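Local coordinates for major exported Hcp3 protein (PDB 3HE1), which is a secreted protein of the Hcp1 family that probably assembles into hexameric rings as a tube component of the type VI secretion system, at residues Q119-S124 with Q129-T134; G42-D47 with Q60-G65; F66-I71 with F168-I173. All coordinates share one frame; numbering follows the deposited sequence.

Contact 1. Residues Q119-S124 with Q129-T134; sequences QWYRTS and QEHYYT
Arg122 and Glu130 run alongside each other on one face of an antiparallel beta hairpin and form a salt bridge. The guanidinium meets the carboxylate side-on, and two of its nitrogens converge on a single oxygen: Arg122 NE is 2.8 Å and Arg122 NH2 2.7 Å from Glu130 OE2. The two planes are turned 52° apart. NE is met by the anti lone pair of Glu130 OE2, while NH2 comes in on the syn side, out of the carboxylate plane. Arg122 CD sits over one face of the Tyr132 ring, 3.6 Å from its centroid. The guanidinium is only moderately tilted against that ring. Further along the same face, the edge of Tyr133 points at the five-membered ring of Trp120, with Tyr133 CD2 3.4 Å from Trp120 CD1.

On the other face, the Gln119 amide is stacked on the His131 imidazole, with planes 12° apart. The CB of His131 in turn lies over the Tyr121 ring, 3.9 Å from its centroid. His131 CG is anti to the backbone N (chi1 178°), which sets the imidazole against the Gln119 amide. Near the turn, Thr123 OG1 donates to Gln129 OE1 at 2.6 Å, in the carbonyl plane. A beta bulge shifts the register between Trp120 and Tyr121, and Tyr132 falls in it.

The second subunit also takes part: Arg122 NH2 bonds to its Asp47 O, and Tyr132 OH to its His162. Glu130 thus probably offsets the charge of an arginine, buried in the assembly, that also serves the subunit interface.

Contact 2. Residues G42-D47 with Q60-G65; sequences GAFTED and QVMVQG
Phe44 meets Met62, here a selenomethionine, along the length of the Met62 side chain, and the selenium takes the place of sulfur in a Met-aromatic contact. The SE atom of Met62 is 4.6 Å from the centroid of the Phe44 ring, well off the ring normal. Its approach is oblique. Met62 CB is 3.4 Å from Phe44 CE1, and Met62 SE is 3.5 Å from the same ring carbon. The extended start of the Met62 chain (chi1 -152°, chi2 -163°) takes CB, CG and SE past Phe44 CE1. The bend at chi3 turns only the methyl.

The backbones approach without direct bonding. Phe44 N is 3.0 Å from Gln60 O, but the angle is too poor for a hydrogen bond. A water links the two segments instead: it accepts from Met62 N at 3.3 Å and donates weakly to Ala43 O. Phe44 CB packs on the Gln60 carbonyl, and Tyr28 of strand 27-33 meets the Phe44 ring edge-to-face.

Just beyond Phe44 the loop turns into a short helix. Thr45 OG1 donates to Gly42 O at 3.0 Å, from above the carbonyl plane. The same hydroxyl accepts from Ser48 N, the bond of an N-cap residue. Residues 42-47 thus form a loop with a capped helix start, packed by its phenylalanine against the beginning of strand 61-71 in the Hcp beta-sheet fold.

Contact 3. Residues F66-I71 with F168-I173; sequences FNHEVI and FTYRKI
His68 and Tyr170 come together from facing segments, through His68 NE2 and Tyr170 OH, 2.8 Å apart. The nitrogen lies near the plane of the phenol ring, at its edge. The two ring planes are 76° apart. Tyr170 OH also hydrogen-bonds to His87 ND1 of strand 86-95, so the hydroxyl has a second histidine close by. On the same imidazole, Ile173 CD1 rests 3.7 Å from His68 CE1. With chi1 at -179° the His68 ring extends from its strand to the other segment. The backbones stay far apart: the CA atoms of His68 and Phe168, the nearest pair, are 10.0 Å from each other.

This is packing across the interior of a curled antiparallel sheet, consistent with the beta-barrel fold of Hcp proteins. Strand 61-71 faces the short link between strands 162-169 and 172-177. Phe168 and Leu137 are among the apolar residues gathered around that link.

The close contact is confined to His68, Tyr170 and Ile173, all buried. By contrast, Glu69 and Lys172 are partly exposed, and residues 67-71 continue the sheet into a strand of the second subunit. At the link, Arg171 is exposed and forms salt bridges with Glu138 and Asp139.

Contact 2 and contact 3 are buried, while contact 1 is only partly so and lies farther from the chain centre. Contacts 2 and 3 share strand 61-71 and lie on opposite sides of that centre. Contact 1 joins neighbouring strands through backbone bonds, a salt bridge and aromatic packing. The other two join elements that are not paired with each other, and rely on a few side chains and, in contact 2, a water. Contact 1 touches both others: Trp120 CH2 is 3.3 Å from Phe66 CG of contact 3, and Gln119 packs on Gln60 of contact 2. All three touch the second subunit.

Contact 1. Residues Q119-S124 with Q129-T134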
loop_
_atom_site.group_PDB
_atom_site.type_symbol
_atom_site.label_atom_id
_atom_site.label_comp_id
_atom_site.label_asym_id
_atom_site.label_seq_id
_atom_site.Cartn_x
_atom_site.Cartn_y
_atom_site.Cartn_z
ATOM N N GLN A 119 -1.613 -7.374 -30.390
ATOM C CA GLN A 119 -2.232 -8.656 -30.600
ATOM C C GLN A 119 -2.265 -9.456 -29.317
ATOM O O GLN A 119 -1.227 -9.723 -28.715
ATOM C CB GLN A 119 -1.465 -9.432 -31.660
ATOM C CG GLN A 119 -1.603 -8.852 -33.039
ATOM C CD GLN A 119 -1.220 -9.855 -34.111
ATOM O OE1 GLN A 119 -0.690 -10.939 -33.814
ATOM N NE2 GLN A 119 -1.488 -9.503 -35.367
ATOM N N TRP A 120 -3.466 -9.872 -28.923
ATOM C CA TRP A 120 -3.659 -10.534 -27.647
ATOM C C TRP A 120 -3.646 -12.065 -27.768
ATOM O O TRP A 120 -4.234 -12.633 -28.694
ATOM C CB TRP A 120 -4.952 -10.035 -27.000
ATOM C CG TRP A 120 -5.065 -8.523 -26.910
ATOM C CD1 TRP A 120 -5.380 -7.657 -27.925
ATOM C CD2 TRP A 120 -4.878 -7.720 -25.745
ATOM N NE1 TRP A 120 -5.395 -6.365 -27.461
ATOM C CE2 TRP A 120 -5.099 -6.376 -26.122
ATOM C CE3 TRP A 120 -4.548 -8.006 -24.413
ATOM C CZ2 TRP A 120 -4.999 -5.320 -25.222
ATOM C CZ3 TRP A 120 -4.445 -6.953 -23.514
ATOM C CH2 TRP A 120 -4.667 -5.627 -23.925
ATOM N N TYR A 121 -2.967 -12.721 -26.826
ATOM C CA TYR A 121 -2.840 -14.184 -26.837
ATOM C C TYR A 121 -3.338 -14.856 -25.549
ATOM O O TYR A 121 -3.272 -14.282 -24.455
ATOM C CB TYR A 121 -1.398 -14.598 -27.134
ATOM C CG TYR A 121 -0.988 -14.349 -28.567
ATOM C CD1 TYR A 121 -1.043 -15.370 -29.510
ATOM C CD2 TYR A 121 -0.557 -13.089 -28.981
ATOM C CE1 TYR A 121 -0.674 -15.146 -30.828
ATOM C CE2 TYR A 121 -0.189 -12.855 -30.300
ATOM C CZ TYR A 121 -0.248 -13.887 -31.214
ATOM O OH TYR A 121 0.112 -13.660 -32.516
ATOM N N ARG A 122 -3.835 -16.081 -25.698
ATOM C CA ARG A 122 -4.414 -16.831 -24.593
ATOM C C ARG A 122 -4.239 -18.324 -24.849
ATOM O O ARG A 122 -3.941 -18.747 -25.972
ATOM C CB ARG A 122 -5.914 -16.535 -24.477
ATOM C CG ARG A 122 -6.756 -17.470 -25.338
ATOM C CD ARG A 122 -8.190 -17.018 -25.470
ATOM N NE ARG A 122 -8.945 -17.883 -26.374
ATOM C CZ ARG A 122 -10.208 -17.669 -26.736
ATOM N NH1 ARG A 122 -10.864 -16.615 -26.266
ATOM N NH2 ARG A 122 -10.818 -18.513 -27.557
ATOM N N THR A 123 -4.439 -19.122 -23.808
ATOM C CA THR A 123 -4.503 -20.565 -23.967
ATOM C C THR A 123 -5.911 -20.959 -24.407
ATOM O O THR A 123 -6.888 -20.705 -23.699
ATOM C CB THR A 123 -4.159 -21.291 -22.662
ATOM O OG1 THR A 123 -2.916 -20.791 -22.147
ATOM C CG2 THR A 123 -4.055 -22.792 -22.902
ATOM N N SER A 124 -6.009 -21.571 -25.581
ATOM C CA SER A 124 -7.300 -21.925 -26.157
ATOM C C SER A 124 -7.984 -23.011 -25.338
ATOM O O SER A 124 -7.415 -23.536 -24.377
ATOM C CB SER A 124 -7.131 -22.402 -27.602
ATOM O OG SER A 124 -6.480 -23.663 -27.651
ATOM N N GLN A 129 -1.811 -22.227 -27.561
ATOM C CA GLN A 129 -1.798 -20.763 -27.560
ATOM C C GLN A 129 -2.432 -20.207 -28.824
ATOM O O GLN A 129 -2.148 -20.684 -29.923
ATOM C CB GLN A 129 -0.368 -20.230 -27.442
ATOM C CG GLN A 129 0.225 -20.379 -26.057
ATOM C CD GLN A 129 -0.654 -19.765 -24.985
ATOM O OE1 GLN A 129 -1.182 -20.471 -24.123
ATOM N NE2 GLN A 129 -0.827 -18.448 -25.043
ATOM N N GLU A 130 -3.285 -19.195 -28.676
ATOM C CA GLU A 130 -3.916 -18.597 -29.844
ATOM C C GLU A 130 -4.087 -17.089 -29.741
ATOM O O GLU A 130 -4.263 -16.530 -28.657
ATOM C CB GLU A 130 -5.271 -19.251 -30.135
ATOM C CG GLU A 130 -6.392 -18.794 -29.220
ATOM C CD GLU A 130 -7.650 -19.623 -29.397
ATOM O OE1 GLU A 130 -7.785 -20.290 -30.447
ATOM O OE2 GLU A 130 -8.499 -19.615 -28.482
ATOM N N HIS A 131 -4.028 -16.437 -30.890
ATOM C CA HIS A 131 -4.374 -15.040 -30.973
ATOM C C HIS A 131 -5.893 -14.943 -31.031
ATOM O O HIS A 131 -6.533 -15.548 -31.889
ATOM C CB HIS A 131 -3.747 -14.419 -32.213
ATOM C CG HIS A 131 -4.105 -12.981 -32.400
ATOM N ND1 HIS A 131 -4.234 -12.401 -33.642
ATOM C CD2 HIS A 131 -4.393 -12.012 -31.499
ATOM C CE1 HIS A 131 -4.569 -11.131 -33.497
ATOM N NE2 HIS A 131 -4.671 -10.870 -32.207
ATOM N N TYR A 132 -6.481 -14.194 -30.111
ATOM C CA TYR A 132 -7.933 -14.170 -30.015
ATOM C C TYR A 132 -8.509 -12.750 -29.928
ATOM O O TYR A 132 -9.719 -12.581 -30.008
ATOM C CB TYR A 132 -8.390 -14.985 -28.804
ATOM C CG TYR A 132 -8.190 -14.225 -27.521
ATOM C CD1 TYR A 132 -9.264 -13.626 -26.877
ATOM C CD2 TYR A 132 -6.921 -14.072 -26.974
ATOM C CE1 TYR A 132 -9.087 -12.906 -25.714
ATOM C CE2 TYR A 132 -6.730 -13.352 -25.804
ATOM C CZ TYR A 132 -7.820 -12.769 -25.180
ATOM O OH TYR A 132 -7.645 -12.052 -24.020
ATOM N N TYR A 133 -7.656 -11.739 -29.760
ATOM C CA TYR A 133 -8.117 -10.345 -29.669
ATOM C C TYR A 133 -7.091 -9.413 -30.327
ATOM O O TYR A 133 -5.885 -9.675 -30.251
ATOM C CB TYR A 133 -8.292 -9.955 -28.202
ATOM C CG TYR A 133 -9.229 -8.797 -27.928
ATOM C CD1 TYR A 133 -10.604 -8.972 -27.956
ATOM C CD2 TYR A 133 -8.738 -7.541 -27.585
ATOM C CE1 TYR A 133 -11.465 -7.913 -27.690
ATOM C CE2 TYR A 133 -9.587 -6.487 -27.314
ATOM C CZ TYR A 133 -10.946 -6.677 -27.369
ATOM O OH TYR A 133 -11.799 -5.636 -27.104
ATOM N N THR A 134 -7.560 -8.340 -30.971
ATOM C CA THR A 134 -6.663 -7.294 -31.483
ATOM C C THR A 134 -7.094 -5.886 -31.096
ATOM O O THR A 134 -8.273 -5.548 -31.108
ATOM C CB THR A 134 -6.502 -7.357 -32.996
ATOM O OG1 THR A 134 -6.014 -8.654 -33.360
ATOM C CG2 THR A 134 -5.512 -6.298 -33.483
#

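Contact 2. Residues G42-D47 with Q60-G65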
loop_
_atom_site.group_PDB
_atom_site.type_symbol
_atom_site.label_atom_id
_atom_site.label_comp_id
_atom_site.label_asym_id
_atom_site.label_seq_id
_atom_site.Cartn_x
_atom_site.Cartn_y
_atom_site.Cartn_z
ATOM N N GLY A 42 12.531 -7.235 -36.204
ATOM C CA GLY A 42 13.637 -7.956 -35.596
ATOM C C GLY A 42 13.811 -7.639 -34.119
ATOM O O GLY A 42 14.867 -7.897 -33.529
ATOM N N ALA A 43 12.754 -7.090 -33.524
ATOM C CA ALA A 43 12.773 -6.640 -32.139
ATOM C C ALA A 43 12.430 -7.708 -31.089
ATOM O O ALA A 43 12.710 -7.507 -29.907
ATOM C CB ALA A 43 11.878 -5.415 -31.973
ATOM N N PHE A 44 11.812 -8.821 -31.490
ATOM C CA PHE A 44 11.698 -9.971 -30.576
ATOM C C PHE A 44 12.513 -11.143 -31.112
ATOM O O PHE A 44 11.982 -12.069 -31.748
ATOM C CB PHE A 44 10.245 -10.384 -30.288
ATOM C CG PHE A 44 10.079 -11.210 -29.015
ATOM C CD1 PHE A 44 10.304 -10.645 -27.766
ATOM C CD2 PHE A 44 9.690 -12.542 -29.074
ATOM C CE1 PHE A 44 10.148 -11.387 -26.604
ATOM C CE2 PHE A 44 9.531 -13.289 -27.911
ATOM C CZ PHE A 44 9.757 -12.708 -26.677
ATOM N N THR A 45 13.815 -11.064 -30.844
ATOM C CA THR A 45 14.805 -11.995 -31.355
ATOM C C THR A 45 15.871 -12.182 -30.281
ATOM O O THR A 45 15.916 -11.419 -29.318
ATOM C CB THR A 45 15.461 -11.446 -32.643
ATOM O OG1 THR A 45 16.202 -10.255 -32.346
ATOM C CG2 THR A 45 14.400 -11.120 -33.687
ATOM N N GLU A 46 16.719 -13.194 -30.437
ATOM C CA GLU A 46 17.828 -13.407 -29.510
ATOM C C GLU A 46 18.649 -12.137 -29.309
ATOM O O GLU A 46 18.917 -11.722 -28.179
ATOM C CB GLU A 46 18.749 -14.505 -30.031
ATOM C CG GLU A 46 18.087 -15.847 -30.204
ATOM C CD GLU A 46 19.047 -16.887 -30.746
ATOM O OE1 GLU A 46 20.123 -16.498 -31.254
ATOM O OE2 GLU A 46 18.725 -18.092 -30.659
ATOM N N ASP A 47 19.068 -11.531 -30.414
ATOM C CA ASP A 47 19.834 -10.294 -30.346
ATOM C C ASP A 47 19.088 -9.252 -29.517
ATOM O O ASP A 47 19.649 -8.665 -28.598
ATOM C CB ASP A 47 20.110 -9.742 -31.748
ATOM C CG ASP A 47 21.197 -10.505 -32.472
ATOM O OD1 ASP A 47 21.855 -11.350 -31.827
ATOM O OD2 ASP A 47 21.388 -10.263 -33.685
ATOM N N GLN A 60 7.815 -8.298 -33.838
ATOM C CA GLN A 60 7.028 -7.598 -32.840
ATOM C C GLN A 60 7.822 -7.379 -31.561
ATOM O O GLN A 60 8.984 -7.776 -31.430
ATOM C CB GLN A 60 5.754 -8.378 -32.500
ATOM C CG GLN A 60 4.650 -8.288 -33.536
ATOM C CD GLN A 60 3.651 -9.419 -33.395
ATOM O OE1 GLN A 60 2.440 -9.197 -33.397
ATOM N NE2 GLN A 60 4.156 -10.642 -33.256
ATOM N N VAL A 61 7.152 -6.748 -30.615
ATOM C CA VAL A 61 7.682 -6.537 -29.288
ATOM C C VAL A 61 6.760 -7.213 -28.265
ATOM O O VAL A 61 5.542 -7.233 -28.425
ATOM C CB VAL A 61 7.837 -5.021 -29.013
ATOM C CG1 VAL A 61 7.158 -4.217 -30.115
ATOM C CG2 VAL A 61 7.286 -4.651 -27.649
HETATM N N MSE A 62 7.365 -7.772 -27.222
HETATM C CA MSE A 62 6.669 -8.481 -26.152
HETATM C C MSE A 62 6.044 -7.522 -25.134
HETATM O O MSE A 62 6.745 -6.960 -24.288
HETATM C CB MSE A 62 7.693 -9.345 -25.428
HETATM C CG MSE A 62 7.151 -10.585 -24.773
HETATM SE SE MSE A 62 8.512 -11.150 -23.523
HETATM C CE MSE A 62 8.586 -9.498 -22.465
ATOM N N VAL A 63 4.728 -7.352 -25.196
ATOM C CA VAL A 63 4.040 -6.436 -24.291
ATOM C C VAL A 63 3.700 -7.097 -22.960
ATOM O O VAL A 63 2.931 -8.055 -22.911
ATOM C CB VAL A 63 2.752 -5.912 -24.908
ATOM C CG1 VAL A 63 1.939 -5.187 -23.853
ATOM C CG2 VAL A 63 3.072 -5.003 -26.073
ATOM N N GLN A 64 4.283 -6.580 -21.884
ATOM C CA GLN A 64 4.070 -7.133 -20.546
ATOM C C GLN A 64 3.154 -6.244 -19.682
ATOM O O GLN A 64 2.962 -6.510 -18.493
ATOM C CB GLN A 64 5.415 -7.397 -19.845
ATOM C CG GLN A 64 6.227 -8.559 -20.436
ATOM C CD GLN A 64 6.123 -9.854 -19.630
ATOM O OE1 GLN A 64 6.216 -9.849 -18.399
ATOM N NE2 GLN A 64 5.954 -10.974 -20.329
ATOM N N GLY A 65 2.583 -5.206 -20.291
ATOM C CA GLY A 65 1.637 -4.336 -19.615
ATOM C C GLY A 65 0.592 -3.787 -20.569
ATOM O O GLY A 65 0.775 -3.820 -21.780
HETATM O O HOH W 1 10.571 -7.054 -27.270
#

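Contact 3. Residues F66-I71 with F168-I173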
loop_
_atom_site.group_PDB
_atom_site.type_symbol
_atom_site.label_atom_id
_atom_site.label_comp_id
_atom_site.label_asym_id
_atom_site.label_seq_id
_atom_site.Cartn_x
_atom_site.Cartn_y
_atom_site.Cartn_z
ATOM N N PHE A 66 -0.524 -3.315 -20.023
ATOM C CA PHE A 66 -1.531 -2.629 -20.825
ATOM C C PHE A 66 -2.535 -1.903 -19.928
ATOM O O PHE A 66 -3.006 -2.457 -18.940
ATOM C CB PHE A 66 -2.251 -3.595 -21.787
ATOM C CG PHE A 66 -3.237 -2.907 -22.690
ATOM C CD1 PHE A 66 -2.838 -2.394 -23.913
ATOM C CD2 PHE A 66 -4.554 -2.742 -22.301
ATOM C CE1 PHE A 66 -3.743 -1.745 -24.738
ATOM C CE2 PHE A 66 -5.470 -2.086 -23.123
ATOM C CZ PHE A 66 -5.062 -1.593 -24.341
ATOM N N ASN A 67 -2.858 -0.664 -20.289
ATOM C CA ASN A 67 -3.862 0.153 -19.600
ATOM C C ASN A 67 -4.484 1.117 -20.619
ATOM O O ASN A 67 -3.794 1.705 -21.455
ATOM C CB ASN A 67 -3.227 0.935 -18.424
ATOM C CG ASN A 67 -4.263 1.689 -17.552
ATOM O OD1 ASN A 67 -4.530 2.878 -17.755
ATOM N ND2 ASN A 67 -4.815 0.999 -16.562
ATOM N N HIS A 68 -5.794 1.269 -20.558
ATOM C CA HIS A 68 -6.479 2.202 -21.442
ATOM C C HIS A 68 -7.873 2.462 -20.911
ATOM O O HIS A 68 -8.461 1.600 -20.254
ATOM C CB HIS A 68 -6.588 1.668 -22.865
ATOM C CG HIS A 68 -7.263 2.627 -23.792
ATOM N ND1 HIS A 68 -8.188 2.238 -24.735
ATOM C CD2 HIS A 68 -7.177 3.977 -23.882
ATOM C CE1 HIS A 68 -8.624 3.305 -25.384
ATOM N NE2 HIS A 68 -8.024 4.372 -24.887
ATOM N N GLU A 69 -8.409 3.644 -21.189
ATOM C CA GLU A 69 -9.737 3.943 -20.698
ATOM C C GLU A 69 -10.459 4.988 -21.490
ATOM O O GLU A 69 -9.926 6.051 -21.791
ATOM C CB GLU A 69 -9.733 4.353 -19.224
ATOM C CG GLU A 69 -11.024 3.950 -18.503
ATOM C CD GLU A 69 -11.022 4.350 -17.051
ATOM O OE1 GLU A 69 -10.842 5.555 -16.791
ATOM O OE2 GLU A 69 -11.197 3.474 -16.172
ATOM N N VAL A 70 -11.701 4.652 -21.802
ATOM C CA VAL A 70 -12.631 5.553 -22.446
ATOM C C VAL A 70 -13.737 5.864 -21.441
ATOM O O VAL A 70 -14.239 4.966 -20.756
ATOM C CB VAL A 70 -13.199 4.900 -23.710
ATOM C CG1 VAL A 70 -14.245 5.808 -24.365
ATOM C CG2 VAL A 70 -12.043 4.555 -24.673
ATOM N N ILE A 71 -14.091 7.137 -21.314
ATOM C CA ILE A 71 -15.094 7.502 -20.326
ATOM C C ILE A 71 -16.146 8.458 -20.865
ATOM O O ILE A 71 -15.946 9.121 -21.876
ATOM C CB ILE A 71 -14.450 8.105 -19.052
ATOM C CG1 ILE A 71 -15.517 8.353 -17.977
ATOM C CG2 ILE A 71 -13.710 9.385 -19.386
ATOM C CD1 ILE A 71 -14.977 8.882 -16.669
ATOM N N PHE A 168 0.671 6.090 -26.005
ATOM C CA PHE A 168 0.276 6.582 -27.307
ATOM C C PHE A 168 -1.069 7.294 -27.210
ATOM O O PHE A 168 -1.994 6.819 -26.552
ATOM C CB PHE A 168 0.105 5.430 -28.290
ATOM C CG PHE A 168 1.185 4.386 -28.230
ATOM C CD1 PHE A 168 2.188 4.350 -29.199
ATOM C CD2 PHE A 168 1.176 3.409 -27.239
ATOM C CE1 PHE A 168 3.182 3.368 -29.172
ATOM C CE2 PHE A 168 2.160 2.430 -27.196
ATOM C CZ PHE A 168 3.163 2.406 -28.172
ATOM N N THR A 169 -1.179 8.436 -27.868
ATOM C CA THR A 169 -2.478 8.911 -28.265
ATOM C C THR A 169 -2.646 8.417 -29.705
ATOM O O THR A 169 -1.759 7.734 -30.227
ATOM C CB THR A 169 -2.605 10.433 -28.135
ATOM O OG1 THR A 169 -1.693 11.075 -29.035
ATOM C CG2 THR A 169 -2.319 10.854 -26.687
ATOM N N TYR A 170 -3.787 8.720 -30.321
ATOM C CA TYR A 170 -4.139 8.183 -31.637
ATOM C C TYR A 170 -5.405 8.847 -32.159
ATOM O O TYR A 170 -6.165 9.450 -31.407
ATOM C CB TYR A 170 -4.410 6.688 -31.543
ATOM C CG TYR A 170 -5.408 6.387 -30.459
ATOM C CD1 TYR A 170 -6.767 6.579 -30.664
ATOM C CD2 TYR A 170 -4.987 5.945 -29.217
ATOM C CE1 TYR A 170 -7.680 6.319 -29.662
ATOM C CE2 TYR A 170 -5.888 5.680 -28.215
ATOM C CZ TYR A 170 -7.232 5.867 -28.438
ATOM O OH TYR A 170 -8.126 5.607 -27.423
ATOM N N ARG A 171 -5.630 8.718 -33.456
ATOM C CA ARG A 171 -6.810 9.280 -34.074
ATOM C C ARG A 171 -7.952 8.260 -34.012
ATOM O O ARG A 171 -9.122 8.612 -34.119
ATOM C CB ARG A 171 -6.503 9.684 -35.519
ATOM C CG ARG A 171 -7.736 9.899 -36.385
ATOM C CD ARG A 171 -7.411 9.927 -37.881
ATOM N NE ARG A 171 -6.801 8.696 -38.400
ATOM C CZ ARG A 171 -7.431 7.784 -39.143
ATOM N NH1 ARG A 171 -8.714 7.936 -39.450
ATOM N NH2 ARG A 171 -6.777 6.714 -39.579
ATOM N N LYS A 172 -7.613 6.995 -33.802
ATOM C CA LYS A 172 -8.621 5.965 -33.879
ATOM C C LYS A 172 -8.088 4.653 -33.378
ATOM O O LYS A 172 -6.915 4.353 -33.512
ATOM C CB LYS A 172 -9.089 5.811 -35.327
ATOM C CG LYS A 172 -10.174 4.772 -35.562
ATOM C CD LYS A 172 -10.565 4.741 -37.035
ATOM C CE LYS A 172 -11.530 3.610 -37.342
ATOM N NZ LYS A 172 -11.854 3.570 -38.783
ATOM N N ILE A 173 -8.984 3.855 -32.829
ATOM C CA ILE A 173 -8.615 2.599 -32.236
ATOM C C ILE A 173 -9.703 1.622 -32.583
ATOM O O ILE A 173 -10.880 1.978 -32.658
ATOM C CB ILE A 173 -8.577 2.736 -30.734
ATOM C CG1 ILE A 173 -8.336 1.381 -30.070
ATOM C CG2 ILE A 173 -9.871 3.338 -30.288
ATOM C CD1 ILE A 173 -7.982 1.489 -28.592
#